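Local coordinates for protein quinone oxidoreductase (Coxiella burnetii, PDB 3TQH) that binds NADPH and probably uses it to reduce quinones, as a member of the medium-chain dehydrogenase/reductase family, at residues I289-A303 and T309-R321. Sequence-based numbering, arbitrary orientation.
Sequences IEISRIFQLSEAVTA and TGHVRGKLVFKVR. With NDP (NADPH dihydro-nicotinamide-adenine-dinucleotide phosphate), chain B.
Backbone hydrogen bonds join residues 290-295 to residues 315-319, pairing strands 291-295 and 315-319 in parallel with their axes 23° apart. Five bonds make the ladder, and F295 N to V317 O is nearly straight (2.8 Å, 173° at the hydrogen). The register slips by one residue between the I291-K315 and R293-L316 bridges, which defines a beta bulge at S292. There the side chain adds a sixth bond, S292 OG to R313 O at 2.8 Å; a chi1 of 59° sets OG between its own N and carbonyl carbon, facing the loop before strand 315-319.

Apolar contacts form on both faces of the pair. On one, I291 CG2 meets V317 CG1 at 3.5 Å, and helix 128-133 closes over them. On the other, the F295 ring is sandwiched: A303 CB lies over its centre, 3.6 Å above the ring plane, R293 CG lies over the opposite face, and L316 CD2 comes to its edge. L297 CD2 makes a CH-pi contact over the F318 ring, 3.9 Å from the centroid.

Helix 300-308 connects the strands as a beta-alpha-beta unit. The backbones of L316, F318 and V320 also hydrogen-bond to L45, A43 and H41, in and just after strand 36-44, and V312 O accepts from NDP O3B (3.2 Å). The S292 bond and the parallel ladder thus anchor the loop carrying V312 to a sheet that probably belongs to the GroES-like domain.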
loop_
_atom_site.group_PDB
_atom_site.type_symbol
_atom_site.label_atom_id
_atom_site.label_comp_id
_atom_site.label_asym_id
_atom_site.label_seq_id
_atom_site.Cartn_x
_atom_site.Cartn_y
_atom_site.Cartn_z
ATOM N N ILE A 289 -5.086 11.762 1.250
ATOM C CA ILE A 289 -3.968 11.000 0.711
ATOM C C ILE A 289 -2.799 11.962 0.564
ATOM O O ILE A 289 -2.829 12.869 -0.272
ATOM C CB ILE A 289 -4.266 10.374 -0.666
ATOM C CG1 ILE A 289 -5.614 9.661 -0.661
ATOM C CG2 ILE A 289 -3.157 9.394 -1.040
ATOM C CD1 ILE A 289 -5.901 8.914 -1.933
ATOM N N GLU A 290 -1.787 11.769 1.398
ATOM C CA GLU A 290 -0.580 12.570 1.371
ATOM C C GLU A 290 0.338 12.054 0.278
ATOM O O GLU A 290 0.889 10.965 0.385
ATOM C CB GLU A 290 0.126 12.495 2.731
ATOM C CG GLU A 290 1.482 13.190 2.798
ATOM C CD GLU A 290 1.401 14.684 2.561
ATOM O OE1 GLU A 290 0.336 15.282 2.833
ATOM O OE2 GLU A 290 2.414 15.262 2.110
ATOM N N ILE A 291 0.481 12.838 -0.781
ATOM C CA ILE A 291 1.453 12.566 -1.824
ATOM C C ILE A 291 2.658 13.479 -1.578
ATOM O O ILE A 291 2.597 14.683 -1.823
ATOM C CB ILE A 291 0.844 12.813 -3.212
ATOM C CG1 ILE A 291 -0.366 11.894 -3.424
ATOM C CG2 ILE A 291 1.888 12.582 -4.302
ATOM C CD1 ILE A 291 -1.245 12.293 -4.594
ATOM N N SER A 292 3.744 12.909 -1.066
ATOM C CA SER A 292 4.906 13.714 -0.682
ATOM C C SER A 292 5.811 14.063 -1.874
ATOM O O SER A 292 6.439 15.122 -1.886
ATOM C CB SER A 292 5.704 13.037 0.439
ATOM O OG SER A 292 6.160 11.755 0.057
ATOM N N ARG A 293 5.884 13.191 -2.872
ATOM C CA ARG A 293 6.600 13.539 -4.093
ATOM C C ARG A 293 6.039 12.867 -5.349
ATOM O O ARG A 293 5.601 11.725 -5.318
ATOM C CB ARG A 293 8.100 13.257 -3.953
ATOM C CG ARG A 293 8.848 13.631 -5.213
ATOM C CD ARG A 293 10.320 13.903 -5.051
ATOM N NE ARG A 293 10.899 13.984 -6.395
ATOM C CZ ARG A 293 10.810 15.038 -7.206
ATOM N NH1 ARG A 293 10.223 16.169 -6.809
ATOM N NH2 ARG A 293 11.355 14.973 -8.417
ATOM N N ILE A 294 6.072 13.613 -6.449
ATOM C CA ILE A 294 5.599 13.172 -7.750
ATOM C C ILE A 294 6.799 13.001 -8.668
ATOM O O ILE A 294 7.572 13.945 -8.854
ATOM C CB ILE A 294 4.661 14.230 -8.386
ATOM C CG1 ILE A 294 3.499 14.567 -7.441
ATOM C CG2 ILE A 294 4.145 13.739 -9.740
ATOM C CD1 ILE A 294 2.644 15.735 -7.900
ATOM N N PHE A 295 6.937 11.813 -9.257
ATOM C CA PHE A 295 8.069 11.483 -10.137
ATOM C C PHE A 295 7.634 11.227 -11.578
ATOM O O PHE A 295 6.504 10.805 -11.823
ATOM C CB PHE A 295 8.762 10.203 -9.655
ATOM C CG PHE A 295 9.503 10.348 -8.364
ATOM C CD1 PHE A 295 10.822 10.775 -8.351
ATOM C CD2 PHE A 295 8.897 10.021 -7.163
ATOM C CE1 PHE A 295 11.520 10.896 -7.161
ATOM C CE2 PHE A 295 9.587 10.135 -5.969
ATOM C CZ PHE A 295 10.900 10.579 -5.967
ATOM N N GLN A 296 8.546 11.440 -12.525
ATOM C CA GLN A 296 8.408 10.835 -13.856
ATOM C C GLN A 296 8.983 9.407 -13.820
ATOM O O GLN A 296 9.820 9.099 -12.968
ATOM C CB GLN A 296 9.155 11.644 -14.910
ATOM C CG GLN A 296 8.830 13.121 -14.941
ATOM C CD GLN A 296 9.541 13.817 -16.078
ATOM O OE1 GLN A 296 9.347 13.466 -17.242
ATOM N NE2 GLN A 296 10.380 14.797 -15.753
ATOM N N LEU A 297 8.550 8.546 -14.743
ATOM C CA LEU A 297 9.113 7.186 -14.865
ATOM C C LEU A 297 10.627 7.239 -15.075
ATOM O O LEU A 297 11.364 6.379 -14.598
ATOM C CB LEU A 297 8.469 6.414 -16.022
ATOM C CG LEU A 297 7.035 5.937 -15.813
ATOM C CD1 LEU A 297 6.481 5.343 -17.089
ATOM C CD2 LEU A 297 6.965 4.927 -14.681
ATOM N N SER A 298 11.067 8.263 -15.793
ATOM C CA SER A 298 12.487 8.551 -15.991
ATOM C C SER A 298 13.308 8.644 -14.692
ATOM O O SER A 298 14.524 8.450 -14.711
ATOM C CB SER A 298 12.615 9.859 -16.768
ATOM O OG SER A 298 13.887 10.425 -16.587
ATOM N N GLU A 299 12.641 8.959 -13.581
ATOM C CA GLU A 299 13.284 9.115 -12.279
ATOM C C GLU A 299 13.088 7.895 -11.370
ATOM O O GLU A 299 13.178 8.014 -10.144
ATOM C CB GLU A 299 12.706 10.340 -11.566
ATOM C CG GLU A 299 12.748 11.641 -12.345
ATOM C CD GLU A 299 12.049 12.763 -11.591
ATOM O OE1 GLU A 299 12.744 13.531 -10.895
ATOM O OE2 GLU A 299 10.806 12.865 -11.662
ATOM N N ALA A 300 12.830 6.728 -11.956
ATOM C CA ALA A 300 12.504 5.533 -11.172
ATOM C C ALA A 300 13.606 5.136 -10.181
ATOM O O ALA A 300 13.315 4.786 -9.039
ATOM C CB ALA A 300 12.173 4.362 -12.089
ATOM N N VAL A 301 14.863 5.185 -10.617
ATOM C CA VAL A 301 15.987 4.817 -9.750
ATOM C C VAL A 301 15.979 5.672 -8.482
ATOM O O VAL A 301 15.976 5.145 -7.372
ATOM C CB VAL A 301 17.347 4.949 -10.481
ATOM C CG1 VAL A 301 18.501 4.829 -9.501
ATOM C CG2 VAL A 301 17.460 3.893 -11.586
ATOM N N THR A 302 15.951 6.989 -8.669
ATOM C CA THR A 302 15.865 7.948 -7.576
ATOM C C THR A 302 14.692 7.653 -6.647
ATOM O O THR A 302 14.851 7.623 -5.422
ATOM C CB THR A 302 15.705 9.377 -8.130
ATOM O OG1 THR A 302 16.759 9.644 -9.061
ATOM C CG2 THR A 302 15.758 10.407 -7.018
ATOM N N ALA A 303 13.525 7.431 -7.244
ATOM C CA ALA A 303 12.293 7.137 -6.512
ATOM C C ALA A 303 12.426 5.903 -5.629
ATOM O O ALA A 303 12.003 5.908 -4.472
ATOM C CB ALA A 303 11.127 6.950 -7.491
ATOM N N THR A 309 14.624 3.858 1.784
ATOM C CA THR A 309 15.085 4.409 3.060
ATOM C C THR A 309 14.165 3.980 4.201
ATOM O O THR A 309 14.601 3.899 5.355
ATOM C CB THR A 309 15.152 5.949 3.057
ATOM O OG1 THR A 309 13.838 6.491 2.867
ATOM C CG2 THR A 309 16.095 6.460 1.970
ATOM N N GLY A 310 12.901 3.714 3.874
ATOM C CA GLY A 310 11.889 3.396 4.867
ATOM C C GLY A 310 11.379 4.618 5.612
ATOM O O GLY A 310 10.736 4.482 6.647
ATOM N N HIS A 311 11.641 5.812 5.083
ATOM C CA HIS A 311 11.231 7.048 5.749
ATOM C C HIS A 311 10.368 7.976 4.874
ATOM O O HIS A 311 10.280 9.178 5.114
ATOM C CB HIS A 311 12.463 7.747 6.323
ATOM C CG HIS A 311 13.068 7.000 7.469
ATOM N ND1 HIS A 311 14.300 6.388 7.399
ATOM C CD2 HIS A 311 12.574 6.708 8.694
ATOM C CE1 HIS A 311 14.551 5.777 8.544
ATOM N NE2 HIS A 311 13.520 5.958 9.346
ATOM N N VAL A 312 9.694 7.402 3.890
ATOM C CA VAL A 312 8.755 8.170 3.091
ATOM C C VAL A 312 7.526 8.512 3.936
ATOM O O VAL A 312 6.948 7.642 4.585
ATOM C CB VAL A 312 8.314 7.406 1.827
ATOM C CG1 VAL A 312 7.210 8.153 1.117
ATOM C CG2 VAL A 312 9.486 7.210 0.906
ATOM N N ARG A 313 7.161 9.792 3.940
ATOM C CA ARG A 313 5.913 10.244 4.536
ATOM C C ARG A 313 4.860 10.134 3.445
ATOM O O ARG A 313 5.067 10.632 2.339
ATOM C CB ARG A 313 6.035 11.691 5.015
ATOM C CG ARG A 313 4.788 12.225 5.695
ATOM C CD ARG A 313 4.750 13.742 5.736
ATOM N NE ARG A 313 5.671 14.287 6.727
ATOM C CZ ARG A 313 5.577 15.505 7.258
ATOM N NH1 ARG A 313 4.603 16.335 6.892
ATOM N NH2 ARG A 313 6.461 15.899 8.168
ATOM N N GLY A 314 3.750 9.464 3.741
ATOM C CA GLY A 314 2.681 9.272 2.757
ATOM C C GLY A 314 3.085 8.446 1.543
ATOM O O GLY A 314 3.678 7.372 1.679
ATOM N N LYS A 315 2.773 8.956 0.353
ATOM C CA LYS A 315 2.917 8.192 -0.885
ATOM C C LYS A 315 3.828 8.875 -1.887
ATOM O O LYS A 315 3.830 10.105 -2.001
ATOM C CB LYS A 315 1.549 7.987 -1.541
ATOM C CG LYS A 315 0.595 7.061 -0.796
ATOM C CD LYS A 315 1.087 5.618 -0.709
ATOM C CE LYS A 315 1.205 4.943 -2.074
ATOM N NZ LYS A 315 1.542 3.496 -1.944
ATOM N N LEU A 316 4.609 8.060 -2.599
ATOM C CA LEU A 316 5.321 8.496 -3.791
ATOM C C LEU A 316 4.493 8.032 -4.977
ATOM O O LEU A 316 3.875 6.960 -4.926
ATOM C CB LEU A 316 6.722 7.879 -3.865
ATOM C CG LEU A 316 7.665 8.074 -2.675
ATOM C CD1 LEU A 316 8.991 7.372 -2.951
ATOM C CD2 LEU A 316 7.882 9.552 -2.375
ATOM N N VAL A 317 4.471 8.827 -6.043
ATOM C CA VAL A 317 3.673 8.481 -7.215
ATOM C C VAL A 317 4.344 8.899 -8.522
ATOM O O VAL A 317 5.012 9.936 -8.598
ATOM C CB VAL A 317 2.250 9.094 -7.118
ATOM C CG1 VAL A 317 2.311 10.614 -7.150
ATOM C CG2 VAL A 317 1.352 8.560 -8.230
ATOM N N PHE A 318 4.183 8.057 -9.540
ATOM C CA PHE A 318 4.597 8.394 -10.891
ATOM C C PHE A 318 3.445 9.093 -11.600
ATOM O O PHE A 318 2.320 8.589 -11.618
ATOM C CB PHE A 318 4.981 7.142 -11.694
ATOM C CG PHE A 318 6.284 6.520 -11.280
ATOM C CD1 PHE A 318 7.471 7.245 -11.345
ATOM C CD2 PHE A 318 6.332 5.190 -10.860
ATOM C CE1 PHE A 318 8.680 6.665 -10.977
ATOM C CE2 PHE A 318 7.540 4.605 -10.490
ATOM C CZ PHE A 318 8.714 5.340 -10.547
ATOM N N LYS A 319 3.730 10.256 -12.171
ATOM C CA LYS A 319 2.821 10.893 -13.107
ATOM C C LYS A 319 3.248 10.441 -14.497
ATOM O O LYS A 319 4.308 10.831 -14.983
ATOM C CB LYS A 319 2.894 12.413 -12.987
ATOM C CG LYS A 319 2.173 13.173 -14.091
ATOM C CD LYS A 319 2.319 14.686 -13.923
ATOM C CE LYS A 319 0.980 15.365 -13.704
ATOM N NZ LYS A 319 0.066 15.165 -14.870
ATOM N N VAL A 320 2.430 9.597 -15.121
ATOM C CA VAL A 320 2.749 9.049 -16.437
ATOM C C VAL A 320 2.212 9.982 -17.525
ATOM O O VAL A 320 2.861 10.188 -18.549
ATOM C CB VAL A 320 2.200 7.616 -16.589
ATOM C CG1 VAL A 320 2.557 7.045 -17.945
ATOM C CG2 VAL A 320 2.754 6.729 -15.486
ATOM N N ARG A 321 1.025 10.538 -17.284
ATOM C CA ARG A 321 0.454 11.611 -18.097
ATOM C C ARG A 321 -0.230 12.629 -17.186
ATOM O O ARG A 321 -0.034 13.842 -17.320
ATOM C CB ARG A 321 -0.570 11.053 -19.086
ATOM C CG ARG A 321 0.011 10.132 -20.144
ATOM C CD ARG A 321 -1.066 9.660 -21.108
ATOM N NE ARG A 321 -0.507 9.096 -22.341
ATOM C CZ ARG A 321 0.038 7.883 -22.451
ATOM N NH1 ARG A 321 0.122 7.062 -21.397
ATOM N NH2 ARG A 321 0.502 7.485 -23.635
ATOM O OXT ARG A 321 -0.997 12.260 -16.288
HETATM P PA NDP B . 6.238 2.922 3.912
HETATM O O1A NDP B . 7.549 2.835 3.240
HETATM O O2A NDP B . 5.356 3.903 3.252
HETATM O O5B NDP B . 6.430 3.347 5.449
HETATM C C5B NDP B . 7.394 4.330 5.774
HETATM C C4B NDP B . 7.202 4.786 7.212
HETATM O O4B NDP B . 7.740 3.816 8.086
HETATM C C3B NDP B . 7.903 6.096 7.552
HETATM O O3B NDP B . 6.944 7.122 7.700
HETATM C C2B NDP B . 8.656 5.825 8.850
HETATM O O2B NDP B . 8.392 6.784 9.850
HETATM C C1B NDP B . 8.133 4.463 9.274
HETATM N N9A NDP B . 9.111 3.619 9.977
HETATM C C8A NDP B . 10.284 3.115 9.471
HETATM N N7A NDP B . 10.878 2.369 10.424
HETATM C C5A NDP B . 10.104 2.387 11.529
HETATM C C6A NDP B . 10.256 1.796 12.775
HETATM N N6A NDP B . 11.325 1.058 13.024
HETATM N N1A NDP B . 9.295 1.989 13.742
HETATM C C2A NDP B . 8.182 2.768 13.458
HETATM N N3A NDP B . 8.026 3.352 12.213
HETATM C C4A NDP B . 8.982 3.165 11.263
HETATM O O3 NDP B . 5.546 1.470 3.992
HETATM P PN NDP B . 3.980 1.129 3.794
HETATM O O1N NDP B . 3.639 1.245 2.361
HETATM O O2N NDP B . 3.136 1.817 4.782
HETATM O O5D NDP B . 4.008 -0.436 4.162
HETATM C C5D NDP B . 4.525 -0.903 5.393
HETATM C C4D NDP B . 4.806 -2.399 5.299
HETATM O O4D NDP B . 3.609 -3.105 5.032
HETATM C C3D NDP B . 5.781 -2.714 4.174
HETATM O O3D NDP B . 6.748 -3.631 4.635
HETATM C C2D NDP B . 4.914 -3.306 3.083
HETATM O O2D NDP B . 5.616 -4.224 2.265
HETATM C C1D NDP B . 3.779 -3.938 3.895
HETATM N N1N NDP B . 2.493 -4.084 3.174
HETATM C C2N NDP B . 1.882 -5.313 3.204
HETATM C C3N NDP B . 0.701 -5.571 2.512
HETATM C C7N NDP B . 0.046 -6.920 2.555
HETATM O O7N NDP B . -1.143 -7.118 1.819
HETATM N N7N NDP B . 0.595 -7.900 3.271
HETATM C C4N NDP B . 0.091 -4.456 1.710
HETATM C C5N NDP B . 0.799 -3.138 1.728
HETATM C C6N NDP B . 1.971 -3.022 2.470
HETATM P P2B NDP B . 9.513 7.849 10.302
HETATM O O1X NDP B . 8.846 8.903 11.150
HETATM O O2X NDP B . 10.120 8.510 9.088
HETATM O O3X NDP B . 10.604 7.198 11.107
HETATM O O HOH W 1 6.651 9.961 -16.385
#